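YncA (Salmonella typhimurium, PDB 3DR6) probably transfers an acetyl group from acetyl-CoA to an acceptor as a GNAT-family acetyltransferase. Local coordinates at residues Arg112-Gln126 with Arg154-His168. Residues are numbered along the deposited sequence; the frame is centred on the assembly and turned at random.
Sequences RRCGKHVMVAGIESQ and RWLDLTFMQLQLDEH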
ATOM      1  N   ARG C 112      13.777  -1.726 -14.464  1.00 16.49           N
ATOM      2  CA  ARG C 112      15.078  -1.035 -14.522  1.00 17.26           C
ATOM      3  C   ARG C 112      15.101   0.116 -15.550  1.00 17.24           C
ATOM      4  O   ARG C 112      15.664   1.175 -15.285  1.00 17.51           O
ATOM      5  CB  ARG C 112      16.224  -2.018 -14.779  1.00 17.61           C
ATOM      6  CG  ARG C 112      16.421  -3.016 -13.620  1.00 16.88           C
ATOM      7  CD  ARG C 112      17.883  -3.547 -13.559  1.00 18.99           C
ATOM      8  NE  ARG C 112      17.993  -4.518 -12.468  1.00 18.84           N
ATOM      9  CZ  ARG C 112      17.684  -5.817 -12.578  1.00 21.08           C
ATOM     10  NH1 ARG C 112      17.317  -6.340 -13.731  1.00 20.57           N
ATOM     11  NH2 ARG C 112      17.776  -6.605 -11.520  1.00 21.73           N
ATOM     12  N   ARG C 113      14.488  -0.089 -16.717  1.00 17.69           N
ATOM     13  CA  ARG C 113      14.390   0.983 -17.731  1.00 18.47           C
ATOM     14  C   ARG C 113      13.611   2.213 -17.238  1.00 18.41           C
ATOM     15  O   ARG C 113      13.811   3.321 -17.748  1.00 18.94           O
ATOM     16  CB  ARG C 113      13.762   0.441 -19.026  1.00 18.96           C
ATOM     17  CG  ARG C 113      14.720  -0.368 -19.836  1.00 20.71           C
ATOM     18  CD  ARG C 113      14.033  -1.074 -20.998  1.00 28.91           C
ATOM     19  NE  ARG C 113      14.932  -2.115 -21.484  1.00 35.34           N
ATOM     20  CZ  ARG C 113      14.749  -3.425 -21.325  1.00 39.30           C
ATOM     21  NH1 ARG C 113      15.653  -4.275 -21.807  1.00 40.03           N
ATOM     22  NH2 ARG C 113      13.664  -3.891 -20.719  1.00 39.81           N
ATOM     23  N   CYS C 114      12.735   2.011 -16.257  1.00 17.75           N
ATOM     24  CA  CYS C 114      11.958   3.092 -15.666  1.00 17.89           C
ATOM     25  C   CYS C 114      12.692   3.681 -14.442  1.00 17.16           C
ATOM     26  O   CYS C 114      12.164   4.578 -13.770  1.00 17.68           O
ATOM     27  CB  CYS C 114      10.563   2.593 -15.283  1.00 17.83           C
ATOM     28  SG  CYS C 114       9.497   2.239 -16.704  1.00 19.80           S
ATOM     29  N   GLY C 115      13.906   3.185 -14.186  1.00 15.97           N
ATOM     30  CA  GLY C 115      14.700   3.571 -13.009  1.00 15.51           C
ATOM     31  C   GLY C 115      14.168   3.121 -11.654  1.00 15.44           C
ATOM     32  O   GLY C 115      14.583   3.638 -10.621  1.00 14.99           O
ATOM     33  N   LYS C 116      13.254   2.148 -11.638  1.00 14.94           N
ATOM     34  CA  LYS C 116      12.656   1.736 -10.366  1.00 15.10           C
ATOM     35  C   LYS C 116      13.702   1.041  -9.491  1.00 14.85           C
ATOM     36  O   LYS C 116      14.561   0.319  -9.990  1.00 14.78           O
ATOM     37  CB  LYS C 116      11.431   0.841 -10.560  1.00 15.56           C
ATOM     38  CG  LYS C 116      10.219   1.521 -11.271  1.00 14.89           C
ATOM     39  CD  LYS C 116       9.933   2.906 -10.705  1.00 14.80           C
ATOM     40  CE  LYS C 116       8.729   3.559 -11.407  1.00 16.52           C
ATOM     41  NZ  LYS C 116       8.536   4.930 -10.826  1.00 16.50           N
ATOM     42  N   HIS C 117      13.632   1.282  -8.182  1.00 14.99           N
ATOM     43  CA  HIS C 117      14.675   0.809  -7.244  1.00 14.52           C
ATOM     44  C   HIS C 117      14.326  -0.501  -6.531  1.00 14.47           C
ATOM     45  O   HIS C 117      15.230  -1.293  -6.188  1.00 13.15           O
ATOM     46  CB  HIS C 117      15.009   1.918  -6.223  1.00 14.90           C
ATOM     47  CG  HIS C 117      16.149   1.594  -5.302  1.00 15.08           C
ATOM     48  ND1 HIS C 117      17.429   1.360  -5.746  1.00 14.29           N
ATOM     49  CD2 HIS C 117      16.198   1.494  -3.947  1.00 16.09           C
ATOM     50  CE1 HIS C 117      18.218   1.124  -4.717  1.00 14.31           C
ATOM     51  NE2 HIS C 117      17.506   1.215  -3.612  1.00 14.52           N
ATOM     52  N   VAL C 118      13.027  -0.736  -6.304  1.00 13.56           N
ATOM     53  CA  VAL C 118      12.580  -1.988  -5.648  1.00 13.79           C
ATOM     54  C   VAL C 118      11.305  -2.462  -6.356  1.00 15.24           C
ATOM     55  O   VAL C 118      10.455  -1.612  -6.644  1.00 14.59           O
ATOM     56  CB  VAL C 118      12.244  -1.769  -4.120  1.00 13.97           C
ATOM     57  CG1 VAL C 118      11.704  -3.068  -3.498  1.00 14.78           C
ATOM     58  CG2 VAL C 118      13.482  -1.262  -3.349  1.00 13.79           C
HETATM   59  N   MSE C 119      11.167  -3.772  -6.635  1.00 14.62           N
HETATM   60  CA  MSE C 119       9.841  -4.344  -7.056  1.00 17.87           C
HETATM   61  C   MSE C 119       9.335  -5.181  -5.898  1.00 16.04           C
HETATM   62  O   MSE C 119      10.065  -5.980  -5.309  1.00 16.81           O
HETATM   63  CB  MSE C 119       9.804  -5.184  -8.377  1.00 17.20           C
HETATM   64  CG  MSE C 119       8.263  -5.470  -9.128  1.00 12.38           C
HETATM   65 SE   MSE C 119       8.852  -6.720 -10.436  1.00 34.71          SE
HETATM   66  CE  MSE C 119      10.682  -5.861 -10.834  1.00 11.13           C
ATOM     67  N   VAL C 120       8.080  -4.958  -5.583  1.00 16.06           N
ATOM     68  CA  VAL C 120       7.408  -5.668  -4.515  1.00 15.79           C
ATOM     69  C   VAL C 120       6.402  -6.647  -5.117  1.00 16.47           C
ATOM     70  O   VAL C 120       5.690  -6.293  -6.069  1.00 16.59           O
ATOM     71  CB  VAL C 120       6.661  -4.661  -3.628  1.00 15.60           C
ATOM     72  CG1 VAL C 120       5.822  -5.398  -2.545  1.00 15.59           C
ATOM     73  CG2 VAL C 120       7.634  -3.722  -2.959  1.00 15.83           C
ATOM     74  N   ALA C 121       6.319  -7.843  -4.535  1.00 15.65           N
ATOM     75  CA  ALA C 121       5.273  -8.782  -4.842  1.00 15.95           C
ATOM     76  C   ALA C 121       4.386  -8.948  -3.606  1.00 15.93           C
ATOM     77  O   ALA C 121       4.894  -9.092  -2.500  1.00 16.37           O
ATOM     78  CB  ALA C 121       5.897 -10.140  -5.242  1.00 14.73           C
ATOM     79  N   GLY C 122       3.071  -8.900  -3.798  1.00 16.86           N
ATOM     80  CA  GLY C 122       2.100  -9.189  -2.731  1.00 18.07           C
ATOM     81  C   GLY C 122       1.551 -10.575  -3.036  1.00 19.63           C
ATOM     82  O   GLY C 122       0.991 -10.810  -4.118  1.00 21.04           O
ATOM     83  N   ILE C 123       1.759 -11.508  -2.112  1.00 18.96           N
ATOM     84  CA  ILE C 123       1.491 -12.919  -2.352  1.00 18.88           C
ATOM     85  C   ILE C 123       0.678 -13.453  -1.168  1.00 19.45           C
ATOM     86  O   ILE C 123       1.002 -13.167  -0.006  1.00 19.44           O
ATOM     87  CB  ILE C 123       2.843 -13.727  -2.482  1.00 18.19           C
ATOM     88  CG1 ILE C 123       3.762 -13.152  -3.565  1.00 19.19           C
ATOM     89  CG2 ILE C 123       2.562 -15.212  -2.739  1.00 18.16           C
ATOM     90  CD1 ILE C 123       5.200 -13.727  -3.501  1.00 17.88           C
ATOM     91  N   GLU C 124      -0.410 -14.189  -1.441  1.00 20.13           N
ATOM     92  CA  GLU C 124      -1.113 -14.861  -0.334  1.00 19.76           C
ATOM     93  C   GLU C 124      -0.116 -15.791   0.360  1.00 20.04           C
ATOM     94  O   GLU C 124       0.585 -16.535  -0.308  1.00 20.07           O
ATOM     95  CB  GLU C 124      -2.311 -15.656  -0.819  1.00 20.42           C
ATOM     96  CG  GLU C 124      -3.214 -16.017   0.365  1.00 22.48           C
ATOM     97  CD  GLU C 124      -4.079 -17.200   0.120  1.00 24.87           C
ATOM     98  OE1 GLU C 124      -4.007 -17.791  -0.985  1.00 26.26           O
ATOM     99  OE2 GLU C 124      -4.860 -17.531   1.050  1.00 26.35           O
ATOM    100  N   SER C 125      -0.049 -15.750   1.688  1.00 19.92           N
ATOM    101  CA  SER C 125       1.070 -16.352   2.405  1.00 20.79           C
ATOM    102  C   SER C 125       1.173 -17.873   2.216  1.00 22.00           C
ATOM    103  O   SER C 125       2.271 -18.453   2.340  1.00 22.45           O
ATOM    104  CB  SER C 125       1.017 -16.017   3.883  1.00 20.50           C
ATOM    105  OG  SER C 125       1.083 -14.613   4.100  1.00 20.57           O
ATOM    106  N   GLN C 126       0.040 -18.489   1.888  1.00 22.08           N
ATOM    107  CA  GLN C 126      -0.034 -19.935   1.730  1.00 23.43           C
ATOM    108  C   GLN C 126       0.378 -20.431   0.322  1.00 23.33           C
ATOM    109  O   GLN C 126       0.549 -21.662   0.095  1.00 24.17           O
ATOM    110  CB  GLN C 126      -1.424 -20.430   2.185  1.00 23.35           C
ATOM    111  CG  GLN C 126      -1.667 -20.253   3.741  1.00 26.40           C
ATOM    112  CD  GLN C 126      -1.968 -18.773   4.228  1.00 29.32           C
ATOM    113  OE1 GLN C 126      -2.095 -17.824   3.428  1.00 28.37           O
ATOM    114  NE2 GLN C 126      -2.088 -18.602   5.559  1.00 29.92           N
ATOM    115  N   ARG C 154     -13.169 -15.879   4.246  1.00 16.85           N
ATOM    116  CA  ARG C 154     -12.038 -16.059   5.165  1.00 18.31           C
ATOM    117  C   ARG C 154     -11.087 -14.867   5.216  1.00 16.33           C
ATOM    118  O   ARG C 154     -10.914 -14.172   4.219  1.00 16.36           O
ATOM    119  CB  ARG C 154     -11.274 -17.356   4.849  1.00 18.64           C
ATOM    120  CG  ARG C 154     -10.283 -17.313   3.702  1.00 22.32           C
ATOM    121  CD  ARG C 154      -9.739 -18.723   3.408  1.00 23.01           C
ATOM    122  NE  ARG C 154      -8.687 -18.636   2.398  1.00 30.94           N
ATOM    123  CZ  ARG C 154      -8.926 -18.742   1.100  1.00 32.61           C
ATOM    124  NH1 ARG C 154      -7.941 -18.640   0.236  1.00 34.54           N
ATOM    125  NH2 ARG C 154     -10.166 -18.980   0.678  1.00 33.51           N
ATOM    126  N   TRP C 155     -10.476 -14.638   6.380  1.00 15.48           N
ATOM    127  CA  TRP C 155      -9.382 -13.653   6.469  1.00 15.08           C
ATOM    128  C   TRP C 155      -8.171 -14.227   5.769  1.00 16.19           C
ATOM    129  O   TRP C 155      -7.908 -15.443   5.879  1.00 16.88           O
ATOM    130  CB  TRP C 155      -9.031 -13.333   7.924  1.00 14.56           C
ATOM    131  CG  TRP C 155     -10.186 -12.711   8.681  1.00 14.66           C
ATOM    132  CD1 TRP C 155     -10.866 -13.254   9.724  1.00 13.58           C
ATOM    133  CD2 TRP C 155     -10.769 -11.416   8.442  1.00 14.55           C
ATOM    134  NE1 TRP C 155     -11.843 -12.387  10.153  1.00 14.67           N
ATOM    135  CE2 TRP C 155     -11.812 -11.253   9.378  1.00 14.84           C
ATOM    136  CE3 TRP C 155     -10.515 -10.387   7.505  1.00 14.10           C
ATOM    137  CZ2 TRP C 155     -12.617 -10.079   9.436  1.00 14.00           C
ATOM    138  CZ3 TRP C 155     -11.316  -9.212   7.557  1.00 14.69           C
ATOM    139  CH2 TRP C 155     -12.349  -9.079   8.516  1.00 15.09           C
ATOM    140  N   LEU C 156      -7.464 -13.380   5.031  1.00 15.97           N
ATOM    141  CA  LEU C 156      -6.297 -13.780   4.257  1.00 16.58           C
ATOM    142  C   LEU C 156      -5.027 -13.154   4.809  1.00 16.56           C
ATOM    143  O   LEU C 156      -5.042 -11.976   5.250  1.00 15.27           O
ATOM    144  CB  LEU C 156      -6.457 -13.359   2.785  1.00 17.15           C
ATOM    145  CG  LEU C 156      -7.679 -13.852   2.018  1.00 19.98           C
ATOM    146  CD1 LEU C 156      -7.642 -13.289   0.594  1.00 22.95           C
ATOM    147  CD2 LEU C 156      -7.737 -15.380   1.996  1.00 20.13           C
ATOM    148  N   ASP C 157      -3.932 -13.933   4.768  1.00 15.73           N
ATOM    149  CA  ASP C 157      -2.609 -13.459   5.189  1.00 15.80           C
ATOM    150  C   ASP C 157      -1.813 -13.018   3.959  1.00 15.60           C
ATOM    151  O   ASP C 157      -1.892 -13.655   2.881  1.00 14.60           O
ATOM    152  CB  ASP C 157      -1.837 -14.550   5.930  1.00 16.84           C
ATOM    153  CG  ASP C 157      -2.606 -15.111   7.136  1.00 17.21           C
ATOM    154  OD1 ASP C 157      -3.563 -14.476   7.647  1.00 14.87           O
ATOM    155  OD2 ASP C 157      -2.238 -16.232   7.560  1.00 21.70           O
ATOM    156  N   LEU C 158      -1.066 -11.929   4.122  1.00 14.63           N
ATOM    157  CA  LEU C 158      -0.293 -11.360   3.003  1.00 15.24           C
ATOM    158  C   LEU C 158       1.199 -11.495   3.267  1.00 15.63           C
ATOM    159  O   LEU C 158       1.689 -11.128   4.347  1.00 15.91           O
ATOM    160  CB  LEU C 158      -0.628  -9.875   2.833  1.00 15.23           C
ATOM    161  CG  LEU C 158       0.141  -9.119   1.733  1.00 16.40           C
ATOM    162  CD1 LEU C 158      -0.190  -9.714   0.383  1.00 18.65           C
ATOM    163  CD2 LEU C 158      -0.243  -7.643   1.732  1.00 17.70           C
ATOM    164  N   THR C 159       1.912 -11.984   2.265  1.00 14.85           N
ATOM    165  CA  THR C 159       3.364 -11.954   2.276  1.00 15.44           C
ATOM    166  C   THR C 159       3.805 -10.871   1.282  1.00 15.62           C
ATOM    167  O   THR C 159       3.285 -10.799   0.165  1.00 16.26           O
ATOM    168  CB  THR C 159       3.926 -13.348   1.887  1.00 15.54           C
ATOM    169  OG1 THR C 159       3.571 -14.282   2.921  1.00 16.80           O
ATOM    170  CG2 THR C 159       5.445 -13.331   1.732  1.00 14.43           C
ATOM    171  N   PHE C 160       4.721  -9.999   1.702  1.00 15.75           N
ATOM    172  CA  PHE C 160       5.425  -9.190   0.713  1.00 15.64           C
ATOM    173  C   PHE C 160       6.789  -9.792   0.475  1.00 15.84           C
ATOM    174  O   PHE C 160       7.488 -10.189   1.420  1.00 15.84           O
ATOM    175  CB  PHE C 160       5.629  -7.734   1.104  1.00 16.08           C
ATOM    176  CG  PHE C 160       4.408  -6.869   0.969  1.00 15.84           C
ATOM    177  CD1 PHE C 160       4.008  -6.097   2.059  1.00 14.53           C
ATOM    178  CD2 PHE C 160       3.688  -6.781  -0.249  1.00 14.10           C
ATOM    179  CE1 PHE C 160       2.866  -5.230   1.964  1.00 16.29           C
ATOM    180  CE2 PHE C 160       2.576  -5.919  -0.350  1.00 13.89           C
ATOM    181  CZ  PHE C 160       2.166  -5.147   0.771  1.00 15.49           C
HETATM  182  N   MSE C 161       7.142  -9.877  -0.794  1.00 14.83           N
HETATM  183  CA  MSE C 161       8.540 -10.132  -1.163  1.00 15.53           C
HETATM  184  C   MSE C 161       9.077  -8.979  -1.995  1.00 15.67           C
HETATM  185  O   MSE C 161       8.315  -8.238  -2.636  1.00 16.64           O
HETATM  186  CB  MSE C 161       8.681 -11.450  -1.899  1.00 15.25           C
HETATM  187  CG  MSE C 161       8.120 -12.624  -1.109  1.00 16.85           C
HETATM  188 SE   MSE C 161       8.343 -14.342  -2.063  0.70 14.34          SE
HETATM  189  CE  MSE C 161      10.249 -14.541  -1.860  1.00 17.12           C
ATOM    190  N   GLN C 162      10.382  -8.782  -1.951  1.00 15.32           N
ATOM    191  CA  GLN C 162      10.931  -7.670  -2.706  1.00 14.75           C
ATOM    192  C   GLN C 162      12.281  -7.982  -3.343  1.00 14.65           C
ATOM    193  O   GLN C 162      12.987  -8.864  -2.901  1.00 13.86           O
ATOM    194  CB  GLN C 162      11.037  -6.413  -1.857  1.00 15.00           C
ATOM    195  CG  GLN C 162      12.088  -6.475  -0.723  1.00 14.52           C
ATOM    196  CD  GLN C 162      12.045  -5.220   0.134  1.00 16.49           C
ATOM    197  OE1 GLN C 162      11.155  -5.074   1.012  1.00 16.47           O
ATOM    198  NE2 GLN C 162      12.987  -4.305  -0.110  1.00 17.71           N
ATOM    199  N   LEU C 163      12.598  -7.220  -4.380  1.00 14.32           N
ATOM    200  CA  LEU C 163      13.860  -7.340  -5.104  1.00 15.41           C
ATOM    201  C   LEU C 163      14.394  -5.944  -5.327  1.00 14.71           C
ATOM    202  O   LEU C 163      13.727  -5.108  -5.960  1.00 14.89           O
ATOM    203  CB  LEU C 163      13.662  -8.043  -6.463  1.00 15.57           C
ATOM    204  CG  LEU C 163      14.875  -8.048  -7.415  1.00 14.55           C
ATOM    205  CD1 LEU C 163      16.022  -8.910  -6.819  1.00 15.85           C
ATOM    206  CD2 LEU C 163      14.455  -8.590  -8.776  1.00 16.83           C
ATOM    207  N   GLN C 164      15.582  -5.678  -4.801  1.00 14.37           N
ATOM    208  CA  GLN C 164      16.255  -4.395  -5.064  1.00 14.24           C
ATOM    209  C   GLN C 164      16.908  -4.483  -6.438  1.00 14.65           C
ATOM    210  O   GLN C 164      17.599  -5.454  -6.760  1.00 14.12           O
ATOM    211  CB  GLN C 164      17.276  -4.079  -3.959  1.00 14.01           C
ATOM    212  CG  GLN C 164      17.759  -2.644  -4.025  1.00 15.64           C
ATOM    213  CD  GLN C 164      18.611  -2.235  -2.842  1.00 16.43           C
ATOM    214  OE1 GLN C 164      18.186  -2.363  -1.688  1.00 17.34           O
ATOM    215  NE2 GLN C 164      19.802  -1.710  -3.121  1.00 17.53           N
ATOM    216  N   LEU C 165      16.670  -3.460  -7.257  1.00 15.23           N
ATOM    217  CA  LEU C 165      17.027  -3.488  -8.679  1.00 14.75           C
ATOM    218  C   LEU C 165      18.391  -2.860  -9.039  1.00 14.28           C
ATOM    219  O   LEU C 165      18.900  -3.067 -10.141  1.00 13.57           O
ATOM    220  CB  LEU C 165      15.892  -2.833  -9.487  1.00 14.94           C
ATOM    221  CG  LEU C 165      14.524  -3.530  -9.330  1.00 16.69           C
ATOM    222  CD1 LEU C 165      13.420  -2.821 -10.135  1.00 17.11           C
ATOM    223  CD2 LEU C 165      14.636  -5.000  -9.765  1.00 18.41           C
ATOM    224  N   ASP C 166      18.982  -2.115  -8.099  1.00 14.47           N
ATOM    225  CA  ASP C 166      20.283  -1.460  -8.320  1.00 15.26           C
ATOM    226  C   ASP C 166      20.851  -1.054  -6.970  1.00 15.64           C
ATOM    227  O   ASP C 166      20.127  -1.029  -5.977  1.00 15.51           O
ATOM    228  CB  ASP C 166      20.102  -0.209  -9.191  1.00 14.61           C
ATOM    229  CG  ASP C 166      19.318   0.900  -8.462  1.00 13.09           C
ATOM    230  OD1 ASP C 166      19.948   1.702  -7.733  1.00 13.83           O
ATOM    231  OD2 ASP C 166      18.078   0.992  -8.644  1.00 13.83           O
ATOM    232  N   GLU C 167      22.133  -0.728  -6.941  1.00 16.14           N
ATOM    233  CA  GLU C 167      22.770  -0.281  -5.712  1.00 18.47           C
ATOM    234  C   GLU C 167      23.261   1.160  -5.808  1.00 18.05           C
ATOM    235  O   GLU C 167      24.164   1.562  -5.076  1.00 17.98           O
ATOM    236  CB  GLU C 167      23.892  -1.251  -5.312  1.00 19.88           C
ATOM    237  CG  GLU C 167      23.286  -2.585  -4.914  1.00 25.81           C
ATOM    238  CD  GLU C 167      24.307  -3.625  -4.558  1.00 34.75           C
ATOM    239  OE1 GLU C 167      25.232  -3.854  -5.366  1.00 39.03           O
ATOM    240  OE2 GLU C 167      24.156  -4.235  -3.472  1.00 39.15           O
ATOM    241  N   HIS C 168      22.627   1.944  -6.683  1.00 17.07           N
ATOM    242  CA  HIS C 168      22.969   3.369  -6.833  1.00 16.96           C
ATOM    243  C   HIS C 168      22.401   4.246  -5.732  1.00 16.18           C
ATOM    244  O   HIS C 168      21.463   3.861  -4.994  1.00 15.60           O
ATOM    245  CB  HIS C 168      22.504   3.896  -8.191  1.00 17.22           C
ATOM    246  CG  HIS C 168      23.495   3.671  -9.284  1.00 18.89           C
ATOM    247  ND1 HIS C 168      23.686   2.439  -9.872  1.00 18.93           N
ATOM    248  CD2 HIS C 168      24.350   4.518  -9.898  1.00 17.80           C
ATOM    249  CE1 HIS C 168      24.641   2.531 -10.785  1.00 15.45           C
ATOM    250  NE2 HIS C 168      25.060   3.784 -10.819  1.00 19.86           N
TER
HETATM  251  O   HOH W   1      18.914  -6.372  -8.885  1.00 32.03           O
HETATM  252  O   HOH W   2      17.130   0.334 -11.191  1.00 16.29           O
HETATM  253  O   HOH W   3      -4.281 -16.597   3.505  1.00 21.55           O
HETATM  254  O   HOH W   4       4.368 -17.238   3.533  1.00 43.00           O
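The imidazole of H117 carries the CG methylene of Q164 over one face, a CH-pi contact 4.1 Å from CG to the ring centroid, while the carboxylate of D166 comes in at its edge. There H117 ND1 donates to D166 OD2 at 3.0 Å, in the ring plane but meeting the oxygen from above the carboxylate plane. W155 of the second subunit stacks on the same ring, and OE1 of Q147 of that subunit hydrogen-bonds its NE2. H117 and D166 sit just beyond one end of the antiparallel pair 118-124 with 154-164, in the mixed sheet of the GNAT fold. Three hydrogen-bonded pairs, M119 with L163, A121 with M161 and I123 with T159, run along it. On the face of V120, the ring of F160 meets V120 CG1 with its CD2 atom at 3.4 Å, has L158 CD2 over one face and packs edge-to-face with W74. The other face, under helices 99-113 and 128-135, brings I123 CD1 to within 3.5 Å of the selenium of M161. R112 stretches out past CG (chi3 -178°), which brings NE to L165 O, in the guanidinium plane and on a carbonyl lone pair. At the far end Q126 NE2 hydrogen-bonds D157 OD2, whose partner oxygen OD1 accepts from same-chain Q147 N, and E124 makes a weak salt bridge with R154. Beside them S125 OG lies 2.8 Å from T159 OG1, both hydroxyls also bonded to the side-chain amide of Q144.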